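Local atomic coordinates of exocyst complex component EXO70 (Saccharomyces cerevisiae, PDB entry 2B1E), a protein that acts in the secretory pathway as a subunit of the exocyst, the complex that tethers secretory vesicles to sites of exocytosis, and contributes to assembly of that complex. Residues H46-M51 with Q77-S82. Sequence-based numbering, arbitrary orientation.
Sequences HKLDDM and QLIKRS
Ile79 and Leu48 bury most of the surface between segments 46-51 and 77-82, which lie on helices 38-56 and 66-94, a compact example of how two roughly antiparallel helices in an all-helical rod are joined by apolar side chains with no hydrogen bond between the two segments. Ile79 reaches across with its longer branch, CG1 lying beside the backbone N (chi1 -68°). From there the branch runs on extended, so that CD1 ends against the main chain of the facing helix, 3.6 Å from Asp49 CA. The methyl thus rests on the backbone itself, while the stem of the branch touches the base of Leu48, with CG1 3.8 Å from Leu48 CB. Asp49 lies across the end of the isoleucine at about a right angle, its OD1 3.8 Å from Ile79 CD1.

Leu48 turns its other end to Leu78. The two leucines also cross nearly perpendicularly, and their methyls meet at 3.6 Å between Leu48 CD1 and Leu78 CD2. One turn on from Leu78, Ser82 folds its hydroxyl back into its own helix: OG donates to Leu78 O over 2.8 Å, so that this carbonyl is gripped by two donors, Ser82 N and Ser82 OG, arriving from opposite faces of its plane.

The segment axes approach to 9.8 Å, their N-to-C directions 148° apart, in the Exo70 N-terminal region, far from the centre of the elongated chain. Val45 and Leu52 of helix 38-56 extend the seat of Ile79, and helix 15-30 joins as a third partner, packing Leu29 against both Leu48 and Ser82, while its Glu26 touches Leu78 and forms a salt bridge with Arg81.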
loop_
_atom_site.group_PDB
_atom_site.type_symbol
_atom_site.label_atom_id
_atom_site.label_comp_id
_atom_site.label_asym_id
_atom_site.label_seq_id
_atom_site.Cartn_x
_atom_site.Cartn_y
_atom_site.Cartn_z
ATOM N N HIS A 46 -10.897 -33.573 48.680
ATOM C CA HIS A 46 -9.582 -33.459 49.325
ATOM C C HIS A 46 -9.536 -34.367 50.568
ATOM O O HIS A 46 -8.521 -35.014 50.833
ATOM C CB HIS A 46 -9.275 -32.008 49.759
ATOM C CG HIS A 46 -8.935 -31.079 48.631
ATOM N ND1 HIS A 46 -8.105 -31.437 47.591
ATOM C CD2 HIS A 46 -9.283 -29.788 48.404
ATOM C CE1 HIS A 46 -7.958 -30.410 46.772
ATOM N NE2 HIS A 46 -8.663 -29.396 47.242
ATOM N N LYS A 47 -10.624 -34.402 51.335
ATOM C CA LYS A 47 -10.677 -35.248 52.529
ATOM C C LYS A 47 -10.419 -36.704 52.154
ATOM O O LYS A 47 -9.674 -37.405 52.827
ATOM C CB LYS A 47 -12.046 -35.148 53.213
ATOM C CG LYS A 47 -12.287 -33.874 54.019
ATOM C CD LYS A 47 -11.719 -33.999 55.423
ATOM C CE LYS A 47 -12.044 -32.777 56.271
ATOM N NZ LYS A 47 -11.551 -32.940 57.672
ATOM N N LEU A 48 -11.049 -37.158 51.074
ATOM C CA LEU A 48 -10.888 -38.541 50.624
ATOM C C LEU A 48 -9.454 -38.811 50.187
ATOM O O LEU A 48 -8.870 -39.853 50.506
ATOM C CB LEU A 48 -11.840 -38.819 49.464
ATOM C CG LEU A 48 -13.334 -38.718 49.786
ATOM C CD1 LEU A 48 -14.125 -38.716 48.486
ATOM C CD2 LEU A 48 -13.766 -39.870 50.684
ATOM N N ASP A 49 -8.908 -37.861 49.438
ATOM C CA ASP A 49 -7.556 -37.941 48.928
ATOM C C ASP A 49 -6.572 -38.046 50.089
ATOM O O ASP A 49 -5.696 -38.918 50.101
ATOM C CB ASP A 49 -7.255 -36.692 48.098
ATOM C CG ASP A 49 -6.504 -37.009 46.829
ATOM O OD1 ASP A 49 -6.055 -38.167 46.686
ATOM O OD2 ASP A 49 -6.361 -36.106 45.976
ATOM N N ASP A 50 -6.731 -37.164 51.074
ATOM C CA ASP A 50 -5.854 -37.165 52.236
ATOM C C ASP A 50 -6.059 -38.443 53.055
ATOM O O ASP A 50 -5.094 -39.014 53.560
ATOM C CB ASP A 50 -6.098 -35.908 53.078
ATOM C CG ASP A 50 -5.686 -34.629 52.343
ATOM O OD1 ASP A 50 -5.995 -33.523 52.836
ATOM O OD2 ASP A 50 -5.051 -34.733 51.264
ATOM N N MET A 51 -7.300 -38.911 53.167
ATOM C CA MET A 51 -7.564 -40.144 53.916
ATOM C C MET A 51 -6.822 -41.296 53.237
ATOM O O MET A 51 -6.132 -42.074 53.892
ATOM C CB MET A 51 -9.071 -40.459 53.963
ATOM C CG MET A 51 -9.430 -41.705 54.794
ATOM S SD MET A 51 -11.208 -42.145 54.797
ATOM C CE MET A 51 -11.815 -40.842 55.890
ATOM N N GLN A 77 -11.676 -45.036 43.700
ATOM C CA GLN A 77 -12.722 -44.875 42.687
ATOM C C GLN A 77 -13.669 -43.703 42.916
ATOM O O GLN A 77 -14.053 -43.033 41.959
ATOM C CB GLN A 77 -13.520 -46.171 42.510
ATOM C CG GLN A 77 -12.698 -47.323 41.907
ATOM C CD GLN A 77 -12.048 -46.954 40.589
ATOM O OE1 GLN A 77 -12.654 -46.295 39.751
ATOM N NE2 GLN A 77 -10.808 -47.382 40.398
ATOM N N LEU A 78 -14.056 -43.458 44.162
ATOM C CA LEU A 78 -14.942 -42.333 44.469
ATOM C C LEU A 78 -14.256 -41.021 44.090
ATOM O O LEU A 78 -14.900 -40.090 43.593
ATOM C CB LEU A 78 -15.308 -42.344 45.958
ATOM C CG LEU A 78 -16.198 -41.206 46.471
ATOM C CD1 LEU A 78 -17.522 -41.148 45.691
ATOM C CD2 LEU A 78 -16.452 -41.432 47.957
ATOM N N ILE A 79 -12.944 -40.940 44.317
ATOM C CA ILE A 79 -12.193 -39.740 43.950
ATOM C C ILE A 79 -12.211 -39.604 42.425
ATOM O O ILE A 79 -12.432 -38.522 41.880
ATOM C CB ILE A 79 -10.713 -39.819 44.463
ATOM C CG1 ILE A 79 -10.685 -39.742 45.997
ATOM C CG2 ILE A 79 -9.889 -38.683 43.895
ATOM C CD1 ILE A 79 -9.313 -40.034 46.629
ATOM N N LYS A 80 -11.987 -40.719 41.732
ATOM C CA LYS A 80 -11.971 -40.711 40.277
ATOM C C LYS A 80 -13.305 -40.238 39.698
ATOM O O LYS A 80 -13.338 -39.434 38.762
ATOM C CB LYS A 80 -11.648 -42.112 39.750
ATOM C CG LYS A 80 -11.443 -42.172 38.252
ATOM C CD LYS A 80 -11.130 -43.597 37.783
ATOM C CE LYS A 80 -9.912 -44.179 38.483
ATOM N NZ LYS A 80 -9.670 -45.604 38.069
ATOM N N ARG A 81 -14.408 -40.728 40.251
ATOM C CA ARG A 81 -15.718 -40.338 39.740
ATOM C C ARG A 81 -16.002 -38.865 40.008
ATOM O O ARG A 81 -16.530 -38.154 39.144
ATOM C CB ARG A 81 -16.815 -41.204 40.364
ATOM C CG ARG A 81 -16.698 -42.696 40.075
ATOM C CD ARG A 81 -17.994 -43.421 40.412
ATOM N NE ARG A 81 -18.274 -43.530 41.849
ATOM C CZ ARG A 81 -17.694 -44.419 42.654
ATOM N NH1 ARG A 81 -16.794 -45.263 42.157
ATOM N NH2 ARG A 81 -18.044 -44.502 43.935
ATOM N N SER A 82 -15.655 -38.409 41.210
ATOM C CA SER A 82 -15.872 -37.025 41.586
ATOM C C SER A 82 -15.057 -36.056 40.727
ATOM O O SER A 82 -15.550 -34.989 40.344
ATOM C CB SER A 82 -15.547 -36.838 43.069
ATOM O OG SER A 82 -16.334 -37.713 43.858
#